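Local coordinates for protein arginase (Trypanosoma brucei brucei, PDB 4RHJ) that is of unknown function but has the arginase-deacetylase fold, having evolved without the binuclear manganese cluster of the arginase family, at residues A[72-82]-A[93-101]; A[33-42]-A[83-91]. One frame throughout, in Å; residues are numbered along the deposited sequence.

Contact 1: A[72-82]-A[93-101]; sequences CDHYAELTIHD and VMFMPVLNC
Met96 fits between Cys72, Ala76 and Leu78. Its chain bends at chi2 and chi3, which lays SD 3.6 Å from Ala76 CB and turns methyl CE in among three neighbours: Ala76 CB, Cys72 SG and Leu78 CD2, the last 3.7 Å from Met96 CE. Further along the same face of the sheet, Ile80 and Val98 lie side by side. With chi2 of Ile80 at -71°, CD1 folds against its neighbour and comes 3.5 Å from Val98 CB.

The other face carries a second row of bumps. Methyl CG2 of Thr79 sits over the Phe95 ring, 3.9 Å from its centroid and 29° off the normal, a CH-pi contact. Glu77 leans on the same ring, CG lying 3.5 Å from Phe95 CD1. Beyond Thr79, His81 runs alongside Pro97, and Pro97 CB meets the imidazole at its edge, 3.3 Å from His81 NE2.

Both rows rest on parallel strand pairing, in which residues 77-81 and 95-101 run at 29° to each other. Thr79 and His81 donate from N to the carbonyls of Met96 and Val98; in return Val98 N reaches Thr79 O at 2.6 Å and Asn100 N reaches His81 O at 3.0 Å.

Strand 77-81 is outermost in the sheet of this chain, whereas strand 95-103 is bonded on its other flank to strand 46-50, through Leu99 and Cys101. Helix 62-66 meets Leu78 through Phe65, helix 303-316 packs on Cys72, and Tyr75 OH bonds Asp218 of the second subunit.

Contact 2: A[33-42]-A[83-91]; sequences TPRGSDWANR and KGPIECPPE
Cys88 lays its side chain over the six-membered ring of Trp39, with SG 3.6 Å from the ring centroid and only 13° off the normal, a sulfur-aromatic contact. The indole can be followed outward from CB. Chi1 of -52° sets CG anti to the carbonyl carbon, and chi2 of 87° then turns a face of the ring system to Cys88. At the ring fusion, Trp39 CD2 lies 3.8 Å from Cys88 SG while Trp39 CE2 is 3.7 Å from Cys88 CB; NE1 and CZ2 also lie against Cys88 CB. Trp39 CE3 and Trp39 CZ3 are each 3.6 Å from Cys88 SG. At the far corner, Trp39 CH2 touches Pro89 CD at 4.0 Å, an oblique meeting.

Beside this sulfur-aromatic contact, Asp38 reaches across to the backbone of 86-88. Asp38 OD2 lies 3.2 Å from Ile86 O, another acceptor, and 3.3 Å from Cys88 N. Its OD1 takes a weak bond from Trp39 N within the Gly36-Trp39 type I turn. At the other end of the contact, Thr33 rests CG2 on the Pro85 ring, 3.5 Å from Pro85 CB, and its OG1 gives a weak bond to Gly84 O.

The chemistry is therefore mainly that of sulfur, ring and methyl surfaces. Around the Asp38 carboxylate, the facing carbonyl and the nearby N-H groups probably offset each other.

How the contacts relate
Contacts 1 and 2 are interleaved along the chain: 33-42 comes first, then 72-82 runs directly into 83-91, and 93-101 follows after one residue. Segment 83-91 therefore belongs to the helix-free loop that links the two parallel strands of contact 1, and segment 33-42 lies on the approach to strand 46-50, the next strand of the sheet. The centres are 13 Å apart, on the same side of the chain's centre. They meet where Phe95 CB lies 3.6 Å from Pro89 CG and where Ile86 packs on His81 and Pro97. Contact 1 is the edge of the sheet on this side, and contact 2 is a loop-loop contact beside it, both away from Asp244, the manganese-binding residue.

Contact 1: A[72-82]-A[93-101]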
ATOM      1  N   CYS A  72      15.585   9.703  12.036  1.00 26.43           N
ATOM      2  CA  CYS A  72      15.390   9.794  10.596  1.00 32.70           C
ATOM      3  C   CYS A  72      15.680   8.482   9.867  1.00 41.62           C
ATOM      4  O   CYS A  72      16.189   7.528  10.458  1.00 37.92           O
ATOM      5  CB  CYS A  72      16.272  10.898  10.009  1.00 40.04           C
ATOM      6  SG  CYS A  72      15.857  12.578  10.518  1.00 34.79           S
ATOM      7  N   ASP A  73      15.349   8.450   8.577  1.00 34.28           N
ATOM      8  CA  ASP A  73      15.622   7.295   7.742  1.00 25.97           C
ATOM      9  C   ASP A  73      17.128   7.190   7.559  1.00 31.09           C
ATOM     10  O   ASP A  73      17.713   6.109   7.661  1.00 31.35           O
ATOM     11  CB  ASP A  73      14.894   7.419   6.400  1.00 25.02           C
ATOM     12  CG  ASP A  73      15.075   6.212   5.542  1.00 19.20           C
ATOM     13  OD1 ASP A  73      15.495   5.190   6.103  1.00 35.06           O
ATOM     14  OD2 ASP A  73      14.805   6.271   4.327  1.00 21.69           O
ATOM     15  N   HIS A  74      17.741   8.348   7.323  1.00 37.49           N
ATOM     16  CA  HIS A  74      19.177   8.490   7.137  1.00 28.25           C
ATOM     17  C   HIS A  74      19.823   8.886   8.443  1.00 27.05           C
ATOM     18  O   HIS A  74      19.146   9.334   9.366  1.00 34.49           O
ATOM     19  CB  HIS A  74      19.464   9.530   6.061  1.00 33.56           C
ATOM     20  CG  HIS A  74      18.363   9.645   5.062  1.00 25.65           C
ATOM     21  ND1 HIS A  74      17.634  10.800   4.886  1.00 21.69           N
ATOM     22  CD2 HIS A  74      17.828   8.729   4.227  1.00 22.78           C
ATOM     23  CE1 HIS A  74      16.714  10.598   3.962  1.00 28.05           C
ATOM     24  NE2 HIS A  74      16.807   9.347   3.549  1.00 32.78           N
ATOM     25  N   TYR A  75      21.139   8.752   8.511  1.00 26.41           N
ATOM     26  CA  TYR A  75      21.822   8.825   9.789  1.00 32.86           C
ATOM     27  C   TYR A  75      22.076  10.266  10.228  1.00 24.29           C
ATOM     28  O   TYR A  75      23.210  10.707  10.380  1.00 33.35           O
ATOM     29  CB  TYR A  75      23.115   8.001   9.731  1.00 54.19           C
ATOM     30  CG  TYR A  75      22.859   6.501   9.616  1.00 49.68           C
ATOM     31  CD1 TYR A  75      21.595   5.967   9.871  1.00 34.83           C
ATOM     32  CD2 TYR A  75      23.872   5.623   9.252  1.00 50.02           C
ATOM     33  CE1 TYR A  75      21.350   4.611   9.764  1.00 35.38           C
ATOM     34  CE2 TYR A  75      23.633   4.261   9.149  1.00 46.09           C
ATOM     35  CZ  TYR A  75      22.372   3.762   9.405  1.00 32.49           C
ATOM     36  OH  TYR A  75      22.137   2.410   9.303  1.00 32.93           O
ATOM     37  N   ALA A  76      20.973  10.983  10.428  1.00 43.96           N
ATOM     38  CA  ALA A  76      20.950  12.268  11.124  1.00 31.50           C
ATOM     39  C   ALA A  76      19.722  12.290  12.040  1.00 42.52           C
ATOM     40  O   ALA A  76      18.774  11.543  11.809  1.00 27.43           O
ATOM     41  CB  ALA A  76      20.912  13.408  10.145  1.00 25.32           C
ATOM     42  N   GLU A  77      19.739  13.116  13.083  1.00 31.20           N
ATOM     43  CA  GLU A  77      18.615  13.174  14.017  1.00 35.05           C
ATOM     44  C   GLU A  77      18.043  14.596  14.181  1.00 40.49           C
ATOM     45  O   GLU A  77      18.801  15.552  14.364  1.00 25.52           O
ATOM     46  CB  GLU A  77      19.040  12.604  15.385  1.00 43.22           C
ATOM     47  CG  GLU A  77      20.536  12.726  15.726  1.00 33.50           C
ATOM     48  CD  GLU A  77      20.902  12.055  17.055  1.00 34.95           C
ATOM     49  OE1 GLU A  77      21.871  11.266  17.087  1.00 38.52           O
ATOM     50  OE2 GLU A  77      20.224  12.318  18.068  1.00 34.68           O
ATOM     51  N   LEU A  78      16.714  14.732  14.113  1.00 17.44           N
ATOM     52  CA  LEU A  78      16.073  16.036  14.322  1.00 15.69           C
ATOM     53  C   LEU A  78      16.173  16.465  15.787  1.00 31.11           C
ATOM     54  O   LEU A  78      16.117  15.623  16.690  1.00 33.58           O
ATOM     55  CB  LEU A  78      14.599  16.015  13.901  1.00 20.86           C
ATOM     56  CG  LEU A  78      14.118  15.720  12.479  1.00 16.26           C
ATOM     57  CD1 LEU A  78      12.608  15.668  12.490  1.00 30.03           C
ATOM     58  CD2 LEU A  78      14.611  16.732  11.444  1.00 11.35           C
ATOM     59  N   THR A  79      16.339  17.773  16.011  1.00 29.36           N
ATOM     60  CA  THR A  79      16.342  18.362  17.353  1.00 34.74           C
ATOM     61  C   THR A  79      15.421  19.605  17.380  1.00 21.21           C
ATOM     62  O   THR A  79      15.650  20.563  16.653  1.00 30.68           O
ATOM     63  CB  THR A  79      17.805  18.728  17.821  1.00 23.71           C
ATOM     64  OG1 THR A  79      18.144  20.061  17.446  1.00 25.44           O
ATOM     65  CG2 THR A  79      18.827  17.782  17.224  1.00 22.35           C
ATOM     66  N   ILE A  80      14.378  19.582  18.212  1.00 24.25           N
ATOM     67  CA  ILE A  80      13.329  20.615  18.182  1.00 23.86           C
ATOM     68  C   ILE A  80      13.363  21.621  19.354  1.00 23.68           C
ATOM     69  O   ILE A  80      13.207  21.251  20.523  1.00 21.87           O
ATOM     70  CB  ILE A  80      11.919  19.959  18.138  1.00 36.17           C
ATOM     71  CG1 ILE A  80      11.776  19.038  16.909  1.00 32.15           C
ATOM     72  CG2 ILE A  80      10.806  21.016  18.231  1.00 33.52           C
ATOM     73  CD1 ILE A  80      11.694  19.725  15.553  1.00 15.10           C
ATOM     74  N   HIS A  81      13.548  22.896  19.006  1.00 35.26           N
ATOM     75  CA  HIS A  81      13.672  24.012  19.957  1.00 29.92           C
ATOM     76  C   HIS A  81      12.595  25.068  19.768  1.00 28.62           C
ATOM     77  O   HIS A  81      12.247  25.432  18.645  1.00 26.70           O
ATOM     78  CB  HIS A  81      15.028  24.703  19.822  1.00 26.80           C
ATOM     79  CG  HIS A  81      16.114  23.804  19.341  1.00 23.11           C
ATOM     80  ND1 HIS A  81      16.880  23.041  20.196  1.00 30.97           N
ATOM     81  CD2 HIS A  81      16.550  23.521  18.095  1.00 28.11           C
ATOM     82  CE1 HIS A  81      17.754  22.344  19.496  1.00 29.11           C
ATOM     83  NE2 HIS A  81      17.574  22.617  18.217  1.00 18.46           N
ATOM     84  N   ASP A  82      12.103  25.595  20.879  1.00 42.17           N
ATOM     85  CA  ASP A  82      11.039  26.582  20.834  1.00 43.83           C
ATOM     86  C   ASP A  82      11.575  28.025  20.964  1.00 25.60           C
ATOM     87  O   ASP A  82      10.961  28.975  20.461  1.00 25.17           O
ATOM     88  CB  ASP A  82      10.011  26.252  21.923  1.00 26.71           C
ATOM     89  CG  ASP A  82       9.348  24.903  21.696  1.00 28.42           C
ATOM     90  OD1 ASP A  82       9.205  24.491  20.523  1.00 28.58           O
ATOM     91  OD2 ASP A  82       8.971  24.250  22.686  1.00 34.76           O
ATOM     92  N   VAL A  93      29.374  14.696  13.166  1.00 55.59           N
ATOM     93  CA  VAL A  93      28.243  14.330  14.021  1.00 56.46           C
ATOM     94  C   VAL A  93      27.020  15.186  13.712  1.00 55.39           C
ATOM     95  O   VAL A  93      27.020  16.405  13.910  1.00 53.70           O
ATOM     96  CB  VAL A  93      28.566  14.465  15.521  1.00 54.79           C
ATOM     97  CG1 VAL A  93      27.308  14.199  16.353  1.00 53.35           C
ATOM     98  CG2 VAL A  93      29.673  13.509  15.905  1.00 65.71           C
ATOM     99  N   MET A  94      25.967  14.524  13.253  1.00 55.87           N
ATOM    100  CA  MET A  94      24.830  15.205  12.671  1.00 20.41           C
ATOM    101  C   MET A  94      23.658  15.357  13.643  1.00 33.38           C
ATOM    102  O   MET A  94      23.167  14.389  14.226  1.00 26.20           O
ATOM    103  CB  MET A  94      24.392  14.454  11.409  1.00 29.37           C
ATOM    104  CG  MET A  94      25.565  13.914  10.560  1.00 46.02           C
ATOM    105  SD  MET A  94      26.516  15.172   9.649  1.00 51.47           S
ATOM    106  CE  MET A  94      27.501  14.164   8.550  1.00 56.50           C
ATOM    107  N   PHE A  95      23.252  16.601  13.838  1.00 27.62           N
ATOM    108  CA  PHE A  95      21.959  16.926  14.416  1.00 30.33           C
ATOM    109  C   PHE A  95      21.196  17.656  13.322  1.00 22.84           C
ATOM    110  O   PHE A  95      21.748  17.903  12.254  1.00 33.52           O
ATOM    111  CB  PHE A  95      22.100  17.794  15.672  1.00 23.56           C
ATOM    112  CG  PHE A  95      22.191  17.010  16.962  1.00 36.27           C
ATOM    113  CD1 PHE A  95      22.165  15.625  16.966  1.00 44.59           C
ATOM    114  CD2 PHE A  95      22.287  17.668  18.180  1.00 42.86           C
ATOM    115  CE1 PHE A  95      22.246  14.915  18.155  1.00 34.17           C
ATOM    116  CE2 PHE A  95      22.363  16.957  19.369  1.00 31.40           C
ATOM    117  CZ  PHE A  95      22.343  15.579  19.351  1.00 24.93           C
ATOM    118  N   MET A  96      19.931  17.976  13.561  1.00 20.22           N
ATOM    119  CA  MET A  96      19.174  18.848  12.656  1.00 26.56           C
ATOM    120  C   MET A  96      18.204  19.739  13.430  1.00 17.28           C
ATOM    121  O   MET A  96      17.005  19.440  13.496  1.00 28.57           O
ATOM    122  CB  MET A  96      18.402  18.034  11.625  1.00 30.73           C
ATOM    123  CG  MET A  96      18.925  18.160  10.213  1.00 29.52           C
ATOM    124  SD  MET A  96      19.313  16.533   9.589  1.00 31.54           S
ATOM    125  CE  MET A  96      17.873  15.638  10.112  1.00 30.06           C
ATOM    126  N   PRO A  97      18.726  20.836  14.008  1.00 20.28           N
ATOM    127  CA  PRO A  97      18.020  21.753  14.910  1.00 23.99           C
ATOM    128  C   PRO A  97      16.855  22.502  14.268  1.00 26.71           C
ATOM    129  O   PRO A  97      17.055  23.388  13.445  1.00 30.76           O
ATOM    130  CB  PRO A  97      19.125  22.729  15.339  1.00 26.41           C
ATOM    131  CG  PRO A  97      20.387  21.976  15.166  1.00 23.00           C
ATOM    132  CD  PRO A  97      20.153  21.194  13.909  1.00 38.07           C
ATOM    133  N   VAL A  98      15.637  22.171  14.672  1.00 22.88           N
ATOM    134  CA  VAL A  98      14.483  22.804  14.065  1.00 24.12           C
ATOM    135  C   VAL A  98      13.676  23.637  15.053  1.00 18.17           C
ATOM    136  O   VAL A  98      13.344  23.210  16.163  1.00 19.64           O
ATOM    137  CB  VAL A  98      13.574  21.765  13.388  1.00 37.05           C
ATOM    138  CG1 VAL A  98      12.165  22.314  13.196  1.00 23.98           C
ATOM    139  CG2 VAL A  98      14.179  21.323  12.056  1.00 29.28           C
ATOM    140  N   LEU A  99      13.371  24.843  14.596  1.00 29.02           N
ATOM    141  CA  LEU A  99      12.677  25.863  15.355  1.00 27.60           C
ATOM    142  C   LEU A  99      11.164  25.788  15.179  1.00 19.52           C
ATOM    143  O   LEU A  99      10.659  26.061  14.097  1.00 27.29           O
ATOM    144  CB  LEU A  99      13.181  27.233  14.907  1.00 26.45           C
ATOM    145  CG  LEU A  99      12.478  28.432  15.504  1.00 28.99           C
ATOM    146  CD1 LEU A  99      12.947  28.575  16.944  1.00 34.18           C
ATOM    147  CD2 LEU A  99      12.759  29.668  14.665  1.00 19.99           C
ATOM    148  N   ASN A 100      10.448  25.437  16.244  1.00 25.98           N
ATOM    149  CA  ASN A 100       8.987  25.366  16.200  1.00 30.97           C
ATOM    150  C   ASN A 100       8.273  26.706  16.398  1.00 21.79           C
ATOM    151  O   ASN A 100       8.195  27.220  17.523  1.00 31.31           O
ATOM    152  CB  ASN A 100       8.460  24.392  17.254  1.00 31.39           C
ATOM    153  CG  ASN A 100       6.940  24.330  17.266  1.00 22.52           C
ATOM    154  OD1 ASN A 100       6.304  24.415  16.217  1.00 17.41           O
ATOM    155  ND2 ASN A 100       6.354  24.191  18.450  1.00 28.85           N
ATOM    156  N   CYS A 101       7.729  27.254  15.314  1.00 13.04           N
ATOM    157  CA  CYS A 101       6.951  28.483  15.417  1.00 26.12           C
ATOM    158  C   CYS A 101       5.474  28.184  15.629  1.00 28.17           C
ATOM    159  O   CYS A 101       4.662  29.104  15.684  1.00 50.21           O
ATOM    160  CB  CYS A 101       7.128  29.359  14.171  1.00 22.42           C
ATOM    161  SG  CYS A 101       8.811  29.932  13.860  1.00 27.52           S
TER

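Contact 2: A[33-42]-A[83-91]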
ATOM      1  N   THR A  33      15.471  34.999  18.073  1.00 15.27           N
ATOM      2  CA  THR A  33      16.865  35.426  18.031  1.00 35.04           C
ATOM      3  C   THR A  33      17.484  34.922  16.743  1.00 29.64           C
ATOM      4  O   THR A  33      17.442  33.733  16.459  1.00 37.40           O
ATOM      5  CB  THR A  33      17.687  34.915  19.247  1.00 45.90           C
ATOM      6  OG1 THR A  33      17.257  35.574  20.449  1.00 34.01           O
ATOM      7  CG2 THR A  33      19.165  35.190  19.034  1.00 36.80           C
ATOM      8  N   PRO A  34      18.030  35.840  15.940  1.00 40.05           N
ATOM      9  CA  PRO A  34      18.555  35.489  14.621  1.00 31.31           C
ATOM     10  C   PRO A  34      19.649  34.424  14.645  1.00 32.26           C
ATOM     11  O   PRO A  34      20.379  34.272  15.625  1.00 35.38           O
ATOM     12  CB  PRO A  34      19.115  36.818  14.105  1.00 32.50           C
ATOM     13  CG  PRO A  34      19.268  37.683  15.312  1.00 24.96           C
ATOM     14  CD  PRO A  34      18.166  37.279  16.215  1.00 38.66           C
ATOM     15  N   ARG A  35      19.723  33.684  13.547  1.00 24.93           N
ATOM     16  CA  ARG A  35      20.812  32.776  13.269  1.00 17.53           C
ATOM     17  C   ARG A  35      22.141  33.514  13.402  1.00 36.30           C
ATOM     18  O   ARG A  35      22.330  34.559  12.781  1.00 61.81           O
ATOM     19  CB  ARG A  35      20.633  32.202  11.866  1.00 21.18           C
ATOM     20  CG  ARG A  35      21.754  31.360  11.354  1.00 25.32           C
ATOM     21  CD  ARG A  35      21.688  31.333   9.858  1.00 23.86           C
ATOM     22  NE  ARG A  35      22.564  30.326   9.298  1.00 29.60           N
ATOM     23  CZ  ARG A  35      22.719  30.135   7.997  1.00 41.93           C
ATOM     24  NH1 ARG A  35      22.042  30.892   7.139  1.00 38.26           N
ATOM     25  NH2 ARG A  35      23.534  29.188   7.556  1.00 27.09           N
ATOM     26  N   GLY A  36      23.051  32.987  14.220  1.00 31.28           N
ATOM     27  CA  GLY A  36      24.320  33.653  14.475  1.00 28.36           C
ATOM     28  C   GLY A  36      25.491  33.214  13.612  1.00 23.73           C
ATOM     29  O   GLY A  36      25.322  32.547  12.587  1.00 27.73           O
ATOM     30  N   SER A  37      26.691  33.586  14.050  1.00 28.67           N
ATOM     31  CA  SER A  37      27.934  33.268  13.345  1.00 45.29           C
ATOM     32  C   SER A  37      28.395  31.824  13.555  1.00 52.75           C
ATOM     33  O   SER A  37      29.406  31.401  12.991  1.00 32.44           O
ATOM     34  CB  SER A  37      29.051  34.223  13.777  1.00 28.05           C
ATOM     35  OG  SER A  37      28.879  35.513  13.217  1.00 32.80           O
ATOM     36  N   ASP A  38      27.665  31.077  14.381  1.00 60.04           N
ATOM     37  CA  ASP A  38      27.882  29.636  14.529  1.00 41.98           C
ATOM     38  C   ASP A  38      27.670  28.968  13.181  1.00 40.96           C
ATOM     39  O   ASP A  38      28.303  27.964  12.853  1.00 40.43           O
ATOM     40  CB  ASP A  38      26.937  29.045  15.578  1.00 47.64           C
ATOM     41  CG  ASP A  38      25.477  29.372  15.299  1.00 36.01           C
ATOM     42  OD1 ASP A  38      25.223  30.419  14.680  1.00 43.81           O
ATOM     43  OD2 ASP A  38      24.585  28.591  15.689  1.00 46.71           O
ATOM     44  N   TRP A  39      26.764  29.551  12.403  1.00 38.98           N
ATOM     45  CA  TRP A  39      26.551  29.157  11.028  1.00 28.25           C
ATOM     46  C   TRP A  39      27.317  30.087  10.089  1.00 36.68           C
ATOM     47  O   TRP A  39      26.901  31.222   9.862  1.00 38.43           O
ATOM     48  CB  TRP A  39      25.059  29.177  10.689  1.00 37.12           C
ATOM     49  CG  TRP A  39      24.197  28.409  11.647  1.00 33.21           C
ATOM     50  CD1 TRP A  39      23.651  28.873  12.797  1.00 28.09           C
ATOM     51  CD2 TRP A  39      23.775  27.043  11.528  1.00 22.79           C
ATOM     52  NE1 TRP A  39      22.925  27.887  13.417  1.00 41.15           N
ATOM     53  CE2 TRP A  39      22.983  26.749  12.650  1.00 24.33           C
ATOM     54  CE3 TRP A  39      23.990  26.042  10.583  1.00 23.96           C
ATOM     55  CZ2 TRP A  39      22.408  25.501  12.855  1.00 31.21           C
ATOM     56  CZ3 TRP A  39      23.417  24.804  10.782  1.00 19.74           C
ATOM     57  CH2 TRP A  39      22.640  24.540  11.907  1.00 19.59           C
ATOM     58  N   ALA A  40      28.438  29.597   9.560  1.00 55.37           N
ATOM     59  CA  ALA A  40      29.198  30.278   8.506  1.00 44.97           C
ATOM     60  C   ALA A  40      29.362  29.358   7.294  1.00 37.27           C
ATOM     61  O   ALA A  40      30.028  28.327   7.394  1.00 42.88           O
ATOM     62  CB  ALA A  40      30.567  30.723   9.028  1.00 62.46           C
ATOM     63  N   ASN A  41      28.760  29.735   6.161  1.00 40.17           N
ATOM     64  CA  ASN A  41      28.681  28.872   4.969  1.00 53.83           C
ATOM     65  C   ASN A  41      28.053  27.525   5.355  1.00 46.79           C
ATOM     66  O   ASN A  41      28.532  26.456   4.976  1.00 46.98           O
ATOM     67  CB  ASN A  41      30.073  28.689   4.331  1.00 69.79           C
ATOM     68  CG  ASN A  41      30.030  27.986   2.972  1.00 41.06           C
ATOM     69  OD1 ASN A  41      30.354  26.803   2.865  1.00 45.66           O
ATOM     70  ND2 ASN A  41      29.655  28.722   1.931  1.00 34.94           N
ATOM     71  N   ARG A  42      26.976  27.607   6.133  1.00 38.12           N
ATOM     72  CA  ARG A  42      26.324  26.438   6.716  1.00 36.49           C
ATOM     73  C   ARG A  42      24.856  26.345   6.308  1.00 41.46           C
ATOM     74  O   ARG A  42      24.159  27.360   6.261  1.00 44.69           O
ATOM     75  CB  ARG A  42      26.421  26.476   8.243  1.00 40.38           C
ATOM     76  CG  ARG A  42      27.828  26.493   8.801  1.00 38.43           C
ATOM     77  CD  ARG A  42      28.535  25.197   8.488  1.00 44.49           C
ATOM     78  NE  ARG A  42      27.780  24.044   8.969  1.00 45.43           N
ATOM     79  CZ  ARG A  42      28.140  22.784   8.763  1.00 25.71           C
ATOM     80  NH1 ARG A  42      29.242  22.521   8.078  1.00 28.70           N
ATOM     81  NH2 ARG A  42      27.400  21.792   9.241  1.00 30.72           N
ATOM     82  N   LYS A  83      12.732  28.172  21.609  1.00 42.70           N
ATOM     83  CA  LYS A  83      13.349  29.477  21.846  1.00 30.27           C
ATOM     84  C   LYS A  83      14.710  29.612  21.170  1.00 35.29           C
ATOM     85  O   LYS A  83      15.339  28.620  20.821  1.00 44.33           O
ATOM     86  CB  LYS A  83      13.514  29.716  23.345  1.00 48.87           C
ATOM     87  CG  LYS A  83      14.541  28.797  23.987  1.00 32.24           C
ATOM     88  CD  LYS A  83      14.705  29.085  25.464  1.00 47.16           C
ATOM     89  CE  LYS A  83      16.010  28.511  25.992  1.00 32.42           C
ATOM     90  NZ  LYS A  83      16.063  27.034  25.810  1.00 48.01           N
ATOM     91  N   GLY A  84      15.170  30.850  21.017  1.00 56.87           N
ATOM     92  CA  GLY A  84      16.460  31.119  20.406  1.00 47.51           C
ATOM     93  C   GLY A  84      17.372  32.004  21.243  1.00 51.00           C
ATOM     94  O   GLY A  84      16.906  32.740  22.118  1.00 39.92           O
ATOM     95  N   PRO A  85      18.684  31.970  20.955  1.00 31.70           N
ATOM     96  CA  PRO A  85      19.307  31.258  19.830  1.00 39.37           C
ATOM     97  C   PRO A  85      19.601  29.763  20.050  1.00 51.93           C
ATOM     98  O   PRO A  85      19.627  29.264  21.178  1.00 38.54           O
ATOM     99  CB  PRO A  85      20.614  32.026  19.626  1.00 26.61           C
ATOM    100  CG  PRO A  85      20.943  32.553  20.959  1.00 34.89           C
ATOM    101  CD  PRO A  85      19.650  32.814  21.676  1.00 27.95           C
ATOM    102  N   ILE A  86      19.823  29.067  18.937  1.00 43.70           N
ATOM    103  CA  ILE A  86      20.151  27.645  18.934  1.00 33.70           C
ATOM    104  C   ILE A  86      21.578  27.464  18.406  1.00 47.65           C
ATOM    105  O   ILE A  86      22.081  28.316  17.671  1.00 39.71           O
ATOM    106  CB  ILE A  86      19.148  26.824  18.069  1.00 54.56           C
ATOM    107  CG1 ILE A  86      17.702  27.293  18.291  1.00 45.01           C
ATOM    108  CG2 ILE A  86      19.288  25.328  18.344  1.00 27.95           C
ATOM    109  CD1 ILE A  86      16.718  26.734  17.288  1.00 32.57           C
ATOM    110  N   GLU A  87      22.232  26.365  18.779  1.00 51.32           N
ATOM    111  CA  GLU A  87      23.645  26.174  18.454  1.00 39.44           C
ATOM    112  C   GLU A  87      23.837  25.204  17.292  1.00 27.68           C
ATOM    113  O   GLU A  87      23.026  24.316  17.077  1.00 26.10           O
ATOM    114  CB  GLU A  87      24.410  25.675  19.683  1.00 46.06           C
ATOM    115  CG  GLU A  87      25.919  25.813  19.591  1.00 38.81           C
ATOM    116  CD  GLU A  87      26.645  24.896  20.561  1.00 58.61           C
ATOM    117  OE1 GLU A  87      25.968  24.281  21.412  1.00 42.46           O
ATOM    118  OE2 GLU A  87      27.887  24.781  20.466  1.00 44.27           O
ATOM    119  N   CYS A  88      24.924  25.391  16.552  1.00 36.22           N
ATOM    120  CA  CYS A  88      25.237  24.584  15.380  1.00 29.95           C
ATOM    121  C   CYS A  88      26.038  23.342  15.768  1.00 50.68           C
ATOM    122  O   CYS A  88      26.976  23.441  16.551  1.00 61.74           O
ATOM    123  CB  CYS A  88      26.016  25.427  14.362  1.00 30.06           C
ATOM    124  SG  CYS A  88      26.451  24.622  12.789  1.00 30.64           S
ATOM    125  N   PRO A  89      25.657  22.165  15.229  1.00 56.97           N
ATOM    126  CA  PRO A  89      26.395  20.899  15.389  1.00 40.06           C
ATOM    127  C   PRO A  89      27.790  20.974  14.746  1.00 40.12           C
ATOM    128  O   PRO A  89      28.032  21.933  14.012  1.00 38.65           O
ATOM    129  CB  PRO A  89      25.502  19.871  14.668  1.00 27.85           C
ATOM    130  CG  PRO A  89      24.154  20.508  14.583  1.00 26.48           C
ATOM    131  CD  PRO A  89      24.398  21.978  14.482  1.00 52.93           C
ATOM    132  N   PRO A  90      28.687  20.045  15.050  1.00 53.31           N
ATOM    133  CA  PRO A  90      30.038  20.153  14.503  1.00 58.90           C
ATOM    134  C   PRO A  90      30.375  19.030  13.541  1.00 50.17           C
ATOM    135  O   PRO A  90      30.378  17.862  13.928  1.00 50.75           O
ATOM    136  CB  PRO A  90      30.911  20.038  15.750  1.00 40.64           C
ATOM    137  CG  PRO A  90      30.137  19.131  16.646  1.00 35.03           C
ATOM    138  CD  PRO A  90      28.677  19.362  16.356  1.00 64.13           C
ATOM    139  N   GLU A  91      30.677  19.389  12.300  1.00 39.20           N
ATOM    140  CA  GLU A  91      31.261  18.445  11.365  1.00 55.07           C
ATOM    141  C   GLU A  91      30.441  17.174  11.197  1.00 38.82           C
ATOM    142  O   GLU A  91      29.255  17.199  10.877  1.00 49.27           O
ATOM    143  CB  GLU A  91      32.700  18.101  11.762  1.00 65.77           C
ATOM    144  CG  GLU A  91      33.533  17.505  10.635  1.00 46.82           C
ATOM    145  CD  GLU A  91      33.155  18.043   9.266  1.00 53.88           C
ATOM    146  OE1 GLU A  91      33.626  19.141   8.903  1.00 41.83           O
ATOM    147  OE2 GLU A  91      32.390  17.366   8.548  1.00 44.13           O
TER